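Local coordinates for aminoglycoside phosphotransferase (Mycobacterium smegmatis, PDB 6EF6), which phosphorylates (S)-1-amino-2-propanol as the kinase of the aminoacetone utilization microcompartment, using an aminoglycoside-phosphotransferase-like fold, at residues H158-S161 / Q162-R166; T267-S270 / F271-D275. All coordinates share one frame; numbering follows the deposited sequence.

Interaction 1: residues H158-S161 / Q162-R166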
ATOM      1  N   HIS A 158      10.863  -4.687   6.823  1.00 15.09           N
ATOM      2  CA  HIS A 158      10.945  -4.215   8.181  1.00 15.99           C
ATOM      3  C   HIS A 158      12.382  -4.231   8.681  1.00 16.69           C
ATOM      4  O   HIS A 158      12.830  -3.299   9.376  1.00 17.44           O
ATOM      5  CB  HIS A 158      10.072  -5.060   9.081  1.00 15.67           C
ATOM      6  CG  HIS A 158       8.625  -4.896   8.813  1.00 14.65           C
ATOM      7  ND1 HIS A 158       7.679  -5.631   9.485  1.00 15.29           N
ATOM      8  CD2 HIS A 158       7.953  -4.037   8.018  1.00 14.41           C
ATOM      9  CE1 HIS A 158       6.480  -5.274   9.081  1.00 14.67           C
ATOM     10  NE2 HIS A 158       6.602  -4.312   8.185  1.00 15.21           N
ATOM     11  N   GLU A 159      13.124  -5.294   8.393  1.00 16.66           N
ATOM     12  CA  GLU A 159      14.508  -5.368   8.835  1.00 17.53           C
ATOM     13  C   GLU A 159      15.312  -4.223   8.247  1.00 17.59           C
ATOM     14  O   GLU A 159      16.133  -3.605   8.950  1.00 18.78           O
ATOM     15  CB  GLU A 159      15.072  -6.710   8.392  1.00 20.62           C
ATOM     16  CG  GLU A 159      16.538  -6.960   8.814  1.00 45.55           C
ATOM     17  CD  GLU A 159      17.176  -8.104   8.049  1.00 64.31           C
ATOM     18  OE1 GLU A 159      17.195  -9.242   8.568  1.00 69.82           O
ATOM     19  OE2 GLU A 159      17.644  -7.868   6.915  1.00 68.34           O
ATOM     20  N   HIS A 160      15.156  -3.942   6.948  1.00 18.79           N
ATOM     21  CA  HIS A 160      15.866  -2.814   6.353  1.00 19.96           C
ATOM     22  C   HIS A 160      15.477  -1.504   7.016  1.00 19.49           C
ATOM     23  O   HIS A 160      16.334  -0.689   7.393  1.00 19.49           O
ATOM     24  CB  HIS A 160      15.654  -2.720   4.852  1.00 19.56           C
ATOM     25  CG  HIS A 160      16.433  -1.603   4.266  1.00 20.02           C
ATOM     26  ND1 HIS A 160      15.930  -0.331   4.106  1.00 20.57           N
ATOM     27  CD2 HIS A 160      17.752  -1.523   3.965  1.00 21.01           C
ATOM     28  CE1 HIS A 160      16.881   0.464   3.652  1.00 19.05           C
ATOM     29  NE2 HIS A 160      18.013  -0.228   3.584  1.00 22.80           N
ATOM     30  N   SER A 161      14.183  -1.271   7.170  1.00 19.35           N
ATOM     31  CA  SER A 161      13.709  -0.026   7.765  1.00 18.73           C
ATOM     32  C   SER A 161      14.286   0.181   9.170  1.00 21.32           C
ATOM     33  O   SER A 161      14.643   1.310   9.545  1.00 21.52           O
ATOM     34  CB  SER A 161      12.164  -0.047   7.788  1.00 19.89           C
ATOM     35  OG  SER A 161      11.630   0.954   8.662  1.00 25.41           O
ATOM     36  N   GLN A 162      14.348  -0.885   9.962  1.00 19.11           N
ATOM     37  CA  GLN A 162      14.864  -0.790  11.326  1.00 22.02           C
ATOM     38  C   GLN A 162      16.336  -0.446  11.386  1.00 25.24           C
ATOM     39  O   GLN A 162      16.789   0.118  12.393  1.00 30.09           O
ATOM     40  CB  GLN A 162      14.666  -2.113  12.040  1.00 24.48           C
ATOM     41  CG  GLN A 162      13.208  -2.345  12.371  1.00 37.84           C
ATOM     42  CD  GLN A 162      13.004  -3.057  13.673  1.00 53.79           C
ATOM     43  OE1 GLN A 162      13.073  -4.286  13.743  1.00 58.43           O
ATOM     44  NE2 GLN A 162      12.753  -2.290  14.723  1.00 53.67           N
ATOM     45  N   ARG A 163      17.119  -0.792  10.371  1.00 18.66           N
ATOM     46  CA  ARG A 163      18.544  -0.509  10.463  1.00 22.02           C
ATOM     47  C   ARG A 163      18.982   0.675   9.615  1.00 22.25           C
ATOM     48  O   ARG A 163      20.092   1.177   9.806  1.00 25.60           O
ATOM     49  CB  ARG A 163      19.320  -1.764  10.095  1.00 31.11           C
ATOM     50  CG  ARG A 163      19.301  -2.149   8.658  1.00 39.05           C
ATOM     51  CD  ARG A 163      20.106  -3.440   8.417  1.00 51.29           C
ATOM     52  NE  ARG A 163      19.527  -4.246   7.338  1.00 69.16           N
ATOM     53  CZ  ARG A 163      19.854  -4.159   6.048  1.00 66.80           C
ATOM     54  NH1 ARG A 163      19.232  -4.943   5.170  1.00 66.46           N
ATOM     55  NH2 ARG A 163      20.787  -3.304   5.631  1.00 52.60           N
ATOM     56  N   TRP A 164      18.111   1.186   8.759  1.00 24.18           N
ATOM     57  CA  TRP A 164      18.509   2.198   7.785  1.00 20.21           C
ATOM     58  C   TRP A 164      18.578   3.542   8.468  1.00 24.06           C
ATOM     59  O   TRP A 164      17.582   4.023   9.020  1.00 25.92           O
ATOM     60  CB  TRP A 164      17.491   2.254   6.642  1.00 22.53           C
ATOM     61  CG  TRP A 164      17.827   3.235   5.525  1.00 24.14           C
ATOM     62  CD1 TRP A 164      19.075   3.471   4.973  1.00 26.86           C
ATOM     63  CD2 TRP A 164      16.920   4.090   4.839  1.00 21.29           C
ATOM     64  NE1 TRP A 164      18.985   4.422   3.988  1.00 26.41           N
ATOM     65  CE2 TRP A 164      17.672   4.806   3.877  1.00 21.59           C
ATOM     66  CE3 TRP A 164      15.535   4.322   4.936  1.00 21.78           C
ATOM     67  CZ2 TRP A 164      17.085   5.735   3.038  1.00 23.53           C
ATOM     68  CZ3 TRP A 164      14.961   5.239   4.098  1.00 21.48           C
ATOM     69  CH2 TRP A 164      15.732   5.921   3.154  1.00 23.05           C
ATOM     70  N   THR A 165      19.734   4.181   8.364  1.00 24.40           N
ATOM     71  CA  THR A 165      19.856   5.557   8.793  1.00 25.60           C
ATOM     72  C   THR A 165      19.364   6.453   7.661  1.00 27.73           C
ATOM     73  O   THR A 165      19.954   6.474   6.576  1.00 28.17           O
ATOM     74  CB  THR A 165      21.305   5.845   9.174  1.00 28.62           C
ATOM     75  OG1 THR A 165      21.640   5.004  10.288  1.00 31.56           O
ATOM     76  CG2 THR A 165      21.498   7.315   9.540  1.00 33.19           C
ATOM     77  N   ARG A 166      18.272   7.155   7.906  1.00 25.66           N
ATOM     78  CA  ARG A 166      17.600   7.909   6.859  1.00 26.10           C
ATOM     79  C   ARG A 166      18.349   9.199   6.507  1.00 28.02           C
ATOM     80  O   ARG A 166      19.098   9.759   7.330  1.00 29.80           O
ATOM     81  CB  ARG A 166      16.180   8.232   7.273  1.00 25.97           C
ATOM     82  CG  ARG A 166      15.375   6.934   7.516  1.00 22.16           C
ATOM     83  CD  ARG A 166      13.931   7.189   7.669  1.00 21.63           C
ATOM     84  NE  ARG A 166      13.617   7.897   8.915  1.00 27.04           N
ATOM     85  CZ  ARG A 166      13.355   7.297  10.064  1.00 26.86           C
ATOM     86  NH1 ARG A 166      13.382   5.978  10.149  1.00 29.88           N
ATOM     87  NH2 ARG A 166      13.083   8.034  11.130  1.00 29.44           N
TER
HETATM   88  O   HOH W   1      14.741   3.918   8.511  1.00 23.18           O
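H160 lays CE1 of its imidazole over one face of the W164 indole, toward the rim of the five-membered ring, with CE1 to CG of W164 at 3.5 Å. The two planes are inclined by 33°, so the rings meet obliquely. With its CG anti to the backbone N (chi1 -178°), H160 lies alongside the next turn, where the other end of its ring meets R163. CD2 of H160 sits over one face of the R163 guanidinium, 3.9 Å from NH2, and the planes stand almost perpendicular at 84°. The imidazole thus touches the indole through CE1 and the guanidinium through CD2, two separate corners of its ring, and ND1 is taken up by a hydrogen bond with W87 of helix 78-94, whose ring also stacks on W164. R163 has a second neighbour at its guanidinium edge: OE2 of E159 lies 3.8 Å from NH1, a long salt bridge, while NH1 is also hydrogen-bonded to the D94 carbonyl.

These side chains close the C-terminal end of helix 147-163. The backbone bond from Q162 N to H158 O is a normal helical one at 2.9 Å. At the next residue the pattern tightens: R163 N keeps a weak bond to E159 O and also bonds H160 O at 3.1 Å; W164 N makes a weak bond to that same oxygen, and W164 is the first residue to leave helical geometry. A water then bridges the exit by donating to S161 O and W164 O and accepting from NH1 of R166, 3.0 Å away. The carbonyls at this helix end would carry partial negative charge, probably favouring the guanidinium groups of R163 and R166 there, while the arginine close to H160 would tend to disfavour protonation of its imidazole.

Interaction 2: residues T267-S270 / F271-D275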
ATOM      1  N   THR A 267      -2.636  -4.636   5.483  1.00 12.06           N
ATOM      2  CA  THR A 267      -2.672  -4.314   4.070  1.00 12.76           C
ATOM      3  C   THR A 267      -2.606  -5.580   3.195  1.00 13.40           C
ATOM      4  O   THR A 267      -3.126  -5.564   2.091  1.00 13.65           O
ATOM      5  CB  THR A 267      -1.599  -3.295   3.660  1.00 13.18           C
ATOM      6  OG1 THR A 267      -0.295  -3.885   3.577  1.00 14.11           O
ATOM      7  CG2 THR A 267      -1.593  -2.066   4.554  1.00 14.99           C
ATOM      8  N   ALA A 268      -1.953  -6.653   3.661  1.00 12.69           N
ATOM      9  CA  ALA A 268      -1.872  -7.912   2.929  1.00 13.36           C
ATOM     10  C   ALA A 268      -3.249  -8.467   2.595  1.00 14.43           C
ATOM     11  O   ALA A 268      -3.390  -9.181   1.598  1.00 16.48           O
ATOM     12  CB  ALA A 268      -1.103  -8.909   3.779  1.00 14.88           C
ATOM     13  N   VAL A 269      -4.253  -8.218   3.440  1.00 13.47           N
ATOM     14  CA  VAL A 269      -5.586  -8.747   3.234  1.00 12.40           C
ATOM     15  C   VAL A 269      -6.574  -7.651   2.831  1.00 13.14           C
ATOM     16  O   VAL A 269      -7.799  -7.807   2.966  1.00 14.01           O
ATOM     17  CB  VAL A 269      -6.062  -9.558   4.438  1.00 12.12           C
ATOM     18  CG1 VAL A 269      -5.235 -10.853   4.554  1.00 14.80           C
ATOM     19  CG2 VAL A 269      -5.969  -8.792   5.720  1.00 14.26           C
ATOM     20  N   SER A 270      -6.068  -6.620   2.164  1.00 12.72           N
ATOM     21  CA  SER A 270      -6.902  -5.509   1.699  1.00 13.00           C
ATOM     22  C   SER A 270      -8.058  -6.033   0.881  1.00 15.47           C
ATOM     23  O   SER A 270      -7.864  -6.765  -0.115  1.00 15.88           O
ATOM     24  CB  SER A 270      -6.111  -4.563   0.805  1.00 14.42           C
ATOM     25  OG  SER A 270      -5.098  -3.874   1.515  1.00 13.86           O
ATOM     26  N   PHE A 271      -9.269  -5.601   1.256  1.00 13.65           N
ATOM     27  CA  PHE A 271     -10.535  -5.894   0.554  1.00 13.34           C
ATOM     28  C   PHE A 271     -11.064  -7.324   0.739  1.00 16.13           C
ATOM     29  O   PHE A 271     -12.204  -7.607   0.334  1.00 16.90           O
ATOM     30  CB  PHE A 271     -10.496  -5.557  -0.941  1.00 15.14           C
ATOM     31  CG  PHE A 271     -10.249  -4.110  -1.206  1.00 16.92           C
ATOM     32  CD1 PHE A 271     -11.184  -3.145  -0.879  1.00 18.89           C
ATOM     33  CD2 PHE A 271      -9.022  -3.690  -1.730  1.00 20.68           C
ATOM     34  CE1 PHE A 271     -10.965  -1.788  -1.113  1.00 21.13           C
ATOM     35  CE2 PHE A 271      -8.803  -2.328  -1.958  1.00 21.70           C
ATOM     36  CZ  PHE A 271      -9.738  -1.408  -1.639  1.00 22.83           C
ATOM     37  N   ILE A 272     -10.285  -8.192   1.355  1.00 15.61           N
ATOM     38  CA  ILE A 272     -10.576  -9.606   1.525  1.00 13.97           C
ATOM     39  C   ILE A 272     -10.552  -9.998   3.005  1.00 14.22           C
ATOM     40  O   ILE A 272     -10.454 -11.182   3.329  1.00 15.21           O
ATOM     41  CB  ILE A 272      -9.694 -10.521   0.629  1.00 15.57           C
ATOM     42  CG1 ILE A 272      -8.200 -10.334   0.906  1.00 16.18           C
ATOM     43  CG2 ILE A 272      -9.989 -10.297  -0.826  1.00 18.59           C
ATOM     44  CD1 ILE A 272      -7.293 -11.320   0.108  1.00 16.62           C
ATOM     45  N   GLU A 273     -10.658  -8.998   3.890  1.00 13.25           N
ATOM     46  CA  GLU A 273     -10.540  -9.198   5.332  1.00 13.71           C
ATOM     47  C   GLU A 273     -11.613 -10.115   5.878  1.00 15.34           C
ATOM     48  O   GLU A 273     -11.433 -10.716   6.938  1.00 15.52           O
ATOM     49  CB  GLU A 273     -10.565  -7.846   6.075  1.00 12.67           C
ATOM     50  CG  GLU A 273      -9.549  -6.824   5.575  1.00 14.53           C
ATOM     51  CD  GLU A 273      -9.978  -5.912   4.422  1.00 13.98           C
ATOM     52  OE1 GLU A 273     -11.064  -6.159   3.831  1.00 13.67           O
ATOM     53  OE2 GLU A 273      -9.215  -5.007   4.114  1.00 14.48           O
ATOM     54  N   HIS A 274     -12.781 -10.159   5.237  1.00 15.49           N
ATOM     55  CA  HIS A 274     -13.950 -10.927   5.658  1.00 15.28           C
ATOM     56  C   HIS A 274     -13.940 -12.363   5.147  1.00 17.45           C
ATOM     57  O   HIS A 274     -14.866 -13.135   5.419  1.00 21.09           O
ATOM     58  CB  HIS A 274     -15.198 -10.179   5.138  1.00 19.01           C
ATOM     59  CG  HIS A 274     -15.190 -10.058   3.635  1.00 26.82           C
ATOM     60  ND1 HIS A 274     -14.340  -9.215   2.932  1.00 22.49           N
ATOM     61  CD2 HIS A 274     -15.845 -10.791   2.697  1.00 34.82           C
ATOM     62  CE1 HIS A 274     -14.528  -9.385   1.637  1.00 38.72           C
ATOM     63  NE2 HIS A 274     -15.424 -10.348   1.467  1.00 35.81           N
ATOM     64  N   ASP A 275     -12.916 -12.763   4.426  1.00 17.90           N
ATOM     65  CA  ASP A 275     -12.915 -14.104   3.895  1.00 16.83           C
ATOM     66  C   ASP A 275     -12.723 -15.125   5.026  1.00 17.77           C
ATOM     67  O   ASP A 275     -11.860 -14.924   5.898  1.00 16.56           O
ATOM     68  CB  ASP A 275     -11.769 -14.227   2.869  1.00 19.06           C
ATOM     69  CG  ASP A 275     -11.852 -15.475   2.061  1.00 19.82           C
ATOM     70  OD1 ASP A 275     -11.607 -16.610   2.582  1.00 19.49           O
ATOM     71  OD2 ASP A 275     -12.164 -15.389   0.832  1.00 23.55           O
TER
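E273 folds its side chain back over the turn before it, its CG 4.1 Å from CG2 of V269 and its OE2 3.4 Å from CA of S270. The carboxylate gets there by a bend at chi2 (88°), which turns it toward the backbone N of F271; OE2 takes a weak hydrogen bond from that N at 2.9 Å. I272 brings its CG1 to CB of V269 at 4.2 Å, an apolar touch that continues into F147 of helix 147-163, which both residues meet. Beneath these contacts runs a type II beta turn from V269 to I272, closed by I272 N to V269 O at 3.0 Å and followed directly by a type I turn from I272 to D275. Together the two turns carry the chain out of helix 263-268 toward helix 278-290. F271 occupies the third position of the first turn with positive phi (74°), and its side chain comes within about 4 Å, nearest atoms, of the bound (2R)-1-methoxypropan-2-amine.

Further out, T267 O accepts both S270 N and S270 OG, the hydroxyl at 2.7 Å, tying S270 to the last turn of the helix; the same OG is hydrogen-bonded with NE of R310, a residue of the amine pocket. The other carboxylate oxygen of E273, OE1, forms a salt bridge with R311 and a hydrogen bond with Y334.

How the interactions relate
Interaction 1 comes first along the chain and interaction 2 follows about a hundred residues later, both within the phosphotransferase domain. Their centres are 26 Å apart and their nearest atoms about 8 Å, so they do not touch. Each marks the way out of a helix: interaction 1 ends helix 147-163, and interaction 2 leaves helix 263-268. Helix 147-163 links them, since its start, at F147 and L150, packs against side chains of interaction 2 while its far end carries interaction 1. D264, on helix 263-268, makes a second tie by bonding H158. In this two-lobed kinase-like fold, interaction 2 thus lies beside the bound amine, while interaction 1 joins the helical lobe to helix 78-94 of the N-terminal lobe.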